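Side-chain contacts in putative oxidoreductase YfjR (PDB 4OQZ), which is an imine reductase with a Rossmann-type domain that probably binds NADPH as the hydride donor for reducing C=N bonds: residues 5-10 with 16-21; 81-86 with 104-109. All coordinates share one frame; numbering follows the deposited sequence.

Both contacts belong to the Rossmann-type domain, and they show a helix laid on the sheet (contact 1) and a turn before a strand packed on a helix end (contact 2). In contact 1, strand 4-8 and helix 12-23, joined by the glycine-rich loop that in this family probably receives the dinucleotide, pack side by side. Contact 2 comes later in the chain: the turn leading into strand 87-90 packs against the C-terminal end of helix 96-108. Their centres lie 21 Å apart and their nearest atoms about 7 Å, so the two do not touch. Contact 1 is wholly buried and apolar, whereas contact 2 is partly buried and apolar across its two segments, with a salt bridge inside 104-109 at its margin.

Contact 1: residues 5-10 with 16-21; sequences VTVIGL and AMAAAY
Val5 sets its CG1 methyl over one face of the Tyr21 ring, a CH-pi contact in which CG1 lies 3.8 Å from the ring centroid and 24° off the normal. The methyl is displaced toward the rim, closest to the CB end of the ring: Val5 CG1 is 3.6 Å from Tyr21 CG. A chi1 of 68° places this methyl between the backbone N and the carbonyl carbon of Val5, while CG2 takes the place opposite N. The two side chains cross at about a right angle. Two residues along the strand, Val7 reaches the helix with CG2, which lies 4.1 Å from Ala18 CA and also approaches the ring obliquely, 4.3 Å from Tyr21 CD2. The small Ala18 lets the strand come close here, with Val7 CA and Ala18 CA 6.3 Å apart.

Beyond this first shell, the Tyr21 hydroxyl is hydrogen-bonded to the carbonyl O of Ala147, and Tyr26 meets the ring edge-to-face. Val150 and Ile151 of helix 138-151 also touch Tyr21. Replacing Tyr21 by an alanine would probably leave Val5 CG1 without its aromatic partner and the Ala147 carbonyl without this hydrogen bond.

Strand 4-8 and helix 12-23 open a beta-alpha-beta unit completed by strand 27-31, and the two segments run nearly antiparallel, at 163°. The turn between them carries Gly9, first glycine of a GxGxxG pattern consistent with dinucleotide binding; its backbone angles leave no room for a CB beside the carbonyl O of Ile8, which by itself favours glycine. Between strand and helix the chemistry is thus apolar, with shape and ring-face attraction doing the joining, while the one polar group of Tyr21 finds its partner on another helix.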
loop_
_atom_site.group_PDB
_atom_site.type_symbol
_atom_site.label_atom_id
_atom_site.label_comp_id
_atom_site.label_asym_id
_atom_site.label_seq_id
_atom_site.Cartn_x
_atom_site.Cartn_y
_atom_site.Cartn_z
ATOM N N VAL A 5 -30.553 4.706 23.374
ATOM C CA VAL A 5 -30.106 5.109 22.018
ATOM C C VAL A 5 -30.973 4.508 20.859
ATOM O O VAL A 5 -31.584 3.450 21.027
ATOM C CB VAL A 5 -28.600 4.726 21.856
ATOM C CG1 VAL A 5 -28.409 3.206 21.836
ATOM C CG2 VAL A 5 -27.936 5.410 20.654
ATOM N N THR A 6 -30.965 5.155 19.677
ATOM C CA THR A 6 -31.639 4.612 18.499
ATOM C C THR A 6 -30.610 4.234 17.408
ATOM O O THR A 6 -29.687 5.010 17.152
ATOM C CB THR A 6 -32.655 5.601 17.951
ATOM O OG1 THR A 6 -33.717 5.714 18.892
ATOM C CG2 THR A 6 -33.222 5.162 16.612
ATOM N N VAL A 7 -30.824 3.065 16.736
ATOM C CA VAL A 7 -30.030 2.608 15.587
ATOM C C VAL A 7 -30.985 2.399 14.390
ATOM O O VAL A 7 -31.913 1.602 14.481
ATOM C CB VAL A 7 -29.146 1.344 15.865
ATOM C CG1 VAL A 7 -28.297 0.998 14.641
ATOM C CG2 VAL A 7 -28.233 1.552 17.076
ATOM N N ILE A 8 -30.770 3.148 13.289
ATOM C CA ILE A 8 -31.538 3.028 12.042
ATOM C C ILE A 8 -30.573 2.472 10.968
ATOM O O ILE A 8 -29.484 3.009 10.793
ATOM C CB ILE A 8 -32.223 4.364 11.625
ATOM C CG1 ILE A 8 -33.224 4.816 12.721
ATOM C CG2 ILE A 8 -32.917 4.231 10.252
ATOM C CD1 ILE A 8 -33.804 6.204 12.632
ATOM N N GLY A 9 -30.971 1.377 10.320
ATOM C CA GLY A 9 -30.197 0.700 9.287
ATOM C C GLY A 9 -29.541 -0.513 9.882
ATOM O O GLY A 9 -28.555 -0.384 10.603
ATOM N N LEU A 10 -30.111 -1.697 9.631
ATOM C CA LEU A 10 -29.586 -2.917 10.235
ATOM C C LEU A 10 -28.899 -3.919 9.325
ATOM O O LEU A 10 -29.219 -5.118 9.338
ATOM C CB LEU A 10 -30.571 -3.580 11.213
ATOM C CG LEU A 10 -31.209 -2.689 12.271
ATOM C CD1 LEU A 10 -32.354 -3.410 12.927
ATOM C CD2 LEU A 10 -30.195 -2.215 13.310
ATOM N N ALA A 16 -24.174 -4.796 14.272
ATOM C CA ALA A 16 -23.061 -4.899 15.223
ATOM C C ALA A 16 -23.085 -3.736 16.237
ATOM O O ALA A 16 -22.789 -3.969 17.418
ATOM C CB ALA A 16 -21.743 -4.977 14.501
ATOM N N MET A 17 -23.501 -2.526 15.791
ATOM C CA MET A 17 -23.607 -1.311 16.627
ATOM C C MET A 17 -24.686 -1.508 17.711
ATOM O O MET A 17 -24.391 -1.369 18.901
ATOM C CB MET A 17 -23.902 -0.047 15.766
ATOM C CG MET A 17 -22.739 0.336 14.876
ATOM S SD MET A 17 -23.114 1.611 13.644
ATOM C CE MET A 17 -21.638 1.420 12.568
ATOM N N ALA A 18 -25.901 -1.898 17.311
ATOM C CA ALA A 18 -26.988 -2.215 18.251
ATOM C C ALA A 18 -26.608 -3.266 19.325
ATOM O O ALA A 18 -26.911 -3.061 20.498
ATOM C CB ALA A 18 -28.224 -2.644 17.496
ATOM N N ALA A 19 -25.918 -4.349 18.940
ATOM C CA ALA A 19 -25.468 -5.415 19.848
ATOM C C ALA A 19 -24.428 -4.878 20.863
ATOM O O ALA A 19 -24.478 -5.257 22.035
ATOM C CB ALA A 19 -24.877 -6.577 19.049
ATOM N N ALA A 20 -23.513 -3.980 20.417
ATOM C CA ALA A 20 -22.535 -3.308 21.281
ATOM C C ALA A 20 -23.296 -2.411 22.283
ATOM O O ALA A 20 -22.997 -2.455 23.482
ATOM C CB ALA A 20 -21.595 -2.470 20.441
ATOM N N TYR A 21 -24.341 -1.677 21.809
ATOM C CA TYR A 21 -25.173 -0.882 22.716
ATOM C C TYR A 21 -25.927 -1.745 23.730
ATOM O O TYR A 21 -25.919 -1.423 24.916
ATOM C CB TYR A 21 -26.105 0.085 21.957
ATOM C CG TYR A 21 -25.403 1.322 21.451
ATOM C CD1 TYR A 21 -24.957 2.308 22.329
ATOM C CD2 TYR A 21 -25.196 1.523 20.088
ATOM C CE1 TYR A 21 -24.292 3.449 21.865
ATOM C CE2 TYR A 21 -24.544 2.661 19.614
ATOM C CZ TYR A 21 -24.079 3.616 20.507
ATOM O OH TYR A 21 -23.436 4.739 20.034
#

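Contact 2: residues 81-86 with 104-109; sequences EAVAGR and RRVAEL
Val83 packs against Leu109 and Val106, and Leu109 can be followed outward from its backbone. Its CB comes first, 3.8 Å from Val83 CG1 and equally near Val83 CB. Next, CG lies over one face of the Arg105 guanidinium, 3.7 Å above its plane and toward the rim, so that the leucine branch point is covered by the flat charged group of Arg105, in the last turn of the preceding helix. At the tip, CD1 meets the other methyl of the valine, with Leu109 CD1 3.8 Å from Val83 CG2. With chi1 at -175°, Val83 CG1 stands opposite its backbone N and reaches on to Val106, whose CG1 is 4.1 Å away.

The guanidinium is held in turn by charge. Arg105 NH1 forms a salt bridge to Glu108 OE2 at 3.3 Å, a weak hydrogen bond, and NH2 has a second carboxylate partner in Glu80. With a carboxylate at NH1 and another at NH2, the rotation of the guanidinium over Leu109 is likely to be limited.

Val83 opens a type II beta turn ending at Arg86, with Gly85 at positive phi, and Leu109 is the first residue to leave helix 96-108. Leu76 touches both Val83 and Leu109, while Met72 of helix 69-75 meets Val106. Backbone bonds from Gly85 to Gly110 and from Arg86 to Thr112 then carry the pairing into neighbouring parallel strands 87-90 and 112-119.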
loop_
_atom_site.group_PDB
_atom_site.type_symbol
_atom_site.label_atom_id
_atom_site.label_comp_id
_atom_site.label_asym_id
_atom_site.label_seq_id
_atom_site.Cartn_x
_atom_site.Cartn_y
_atom_site.Cartn_z
ATOM N N GLU A 81 -40.756 16.466 11.613
ATOM C CA GLU A 81 -40.850 16.978 12.987
ATOM C C GLU A 81 -40.036 16.187 14.038
ATOM O O GLU A 81 -39.634 16.764 15.049
ATOM C CB GLU A 81 -42.319 17.101 13.437
ATOM C CG GLU A 81 -43.129 18.158 12.699
ATOM C CD GLU A 81 -43.993 17.635 11.567
ATOM O OE1 GLU A 81 -43.830 18.123 10.425
ATOM O OE2 GLU A 81 -44.844 16.752 11.821
ATOM N N ALA A 82 -39.797 14.885 13.820
ATOM C CA ALA A 82 -39.035 14.099 14.794
ATOM C C ALA A 82 -37.540 14.428 14.785
ATOM O O ALA A 82 -36.828 14.020 15.698
ATOM C CB ALA A 82 -39.259 12.614 14.575
ATOM N N VAL A 83 -37.072 15.163 13.766
ATOM C CA VAL A 83 -35.669 15.568 13.635
ATOM C C VAL A 83 -35.301 16.672 14.647
ATOM O O VAL A 83 -34.193 16.639 15.176
ATOM C CB VAL A 83 -35.269 15.914 12.165
ATOM C CG1 VAL A 83 -33.780 16.224 12.045
ATOM C CG2 VAL A 83 -35.633 14.768 11.217
ATOM N N ALA A 84 -36.235 17.615 14.949
ATOM C CA ALA A 84 -35.988 18.730 15.882
ATOM C C ALA A 84 -35.499 18.332 17.296
ATOM O O ALA A 84 -36.095 17.461 17.943
ATOM C CB ALA A 84 -37.210 19.647 15.963
ATOM N N GLY A 85 -34.410 18.978 17.734
ATOM C CA GLY A 85 -33.769 18.746 19.029
ATOM C C GLY A 85 -33.053 17.407 19.154
ATOM O O GLY A 85 -32.845 16.906 20.266
ATOM N N ARG A 86 -32.698 16.790 18.019
ATOM C CA ARG A 86 -32.029 15.487 18.019
ATOM C C ARG A 86 -30.679 15.549 17.354
ATOM O O ARG A 86 -30.472 16.346 16.431
ATOM C CB ARG A 86 -32.885 14.399 17.348
ATOM C CG ARG A 86 -34.365 14.500 17.680
ATOM C CD ARG A 86 -34.980 13.176 18.019
ATOM N NE ARG A 86 -35.139 13.015 19.461
ATOM C CZ ARG A 86 -36.218 13.372 20.147
ATOM N NH1 ARG A 86 -37.256 13.922 19.528
ATOM N NH2 ARG A 86 -36.269 13.180 21.458
ATOM N N ARG A 104 -26.783 20.093 6.163
ATOM C CA ARG A 104 -27.538 21.297 5.832
ATOM C C ARG A 104 -29.046 21.075 5.999
ATOM O O ARG A 104 -29.720 21.915 6.604
ATOM C CB ARG A 104 -27.199 21.717 4.399
ATOM C CG ARG A 104 -26.908 23.201 4.221
ATOM C CD ARG A 104 -26.047 23.474 2.995
ATOM N NE ARG A 104 -26.612 22.906 1.767
ATOM C CZ ARG A 104 -25.978 22.048 0.970
ATOM N NH1 ARG A 104 -24.733 21.670 1.245
ATOM N NH2 ARG A 104 -26.577 21.574 -0.115
ATOM N N ARG A 105 -29.566 19.944 5.482
ATOM C CA ARG A 105 -30.973 19.549 5.579
ATOM C C ARG A 105 -31.400 19.254 7.040
ATOM O O ARG A 105 -32.488 19.657 7.443
ATOM C CB ARG A 105 -31.258 18.351 4.641
ATOM C CG ARG A 105 -32.685 17.806 4.670
ATOM C CD ARG A 105 -33.687 18.713 3.987
ATOM N NE ARG A 105 -35.058 18.341 4.331
ATOM C CZ ARG A 105 -35.958 19.177 4.841
ATOM N NH1 ARG A 105 -35.643 20.449 5.065
ATOM N NH2 ARG A 105 -37.184 18.755 5.115
ATOM N N VAL A 106 -30.546 18.562 7.819
ATOM C CA VAL A 106 -30.802 18.200 9.225
ATOM C C VAL A 106 -30.912 19.463 10.121
ATOM O O VAL A 106 -31.829 19.546 10.948
ATOM C CB VAL A 106 -29.744 17.176 9.713
ATOM C CG1 VAL A 106 -29.861 16.879 11.207
ATOM C CG2 VAL A 106 -29.859 15.890 8.921
ATOM N N ALA A 107 -30.005 20.449 9.920
ATOM C CA ALA A 107 -29.973 21.709 10.661
ATOM C C ALA A 107 -31.228 22.519 10.358
ATOM O O ALA A 107 -31.784 23.155 11.263
ATOM C CB ALA A 107 -28.738 22.511 10.275
ATOM N N GLU A 108 -31.683 22.475 9.083
ATOM C CA GLU A 108 -32.897 23.153 8.592
ATOM C C GLU A 108 -34.101 22.596 9.367
ATOM O O GLU A 108 -34.968 23.362 9.763
ATOM C CB GLU A 108 -33.033 22.913 7.077
ATOM C CG GLU A 108 -34.154 23.644 6.364
ATOM C CD GLU A 108 -34.115 23.536 4.849
ATOM O OE1 GLU A 108 -34.817 24.335 4.185
ATOM O OE2 GLU A 108 -33.371 22.675 4.323
ATOM N N LEU A 109 -34.082 21.279 9.666
ATOM C CA LEU A 109 -35.096 20.565 10.437
ATOM C C LEU A 109 -34.944 20.703 11.976
ATOM O O LEU A 109 -35.703 20.082 12.725
ATOM C CB LEU A 109 -35.126 19.082 10.022
ATOM C CG LEU A 109 -35.847 18.748 8.708
ATOM C CD1 LEU A 109 -35.595 17.295 8.318
ATOM C CD2 LEU A 109 -37.359 19.018 8.803
#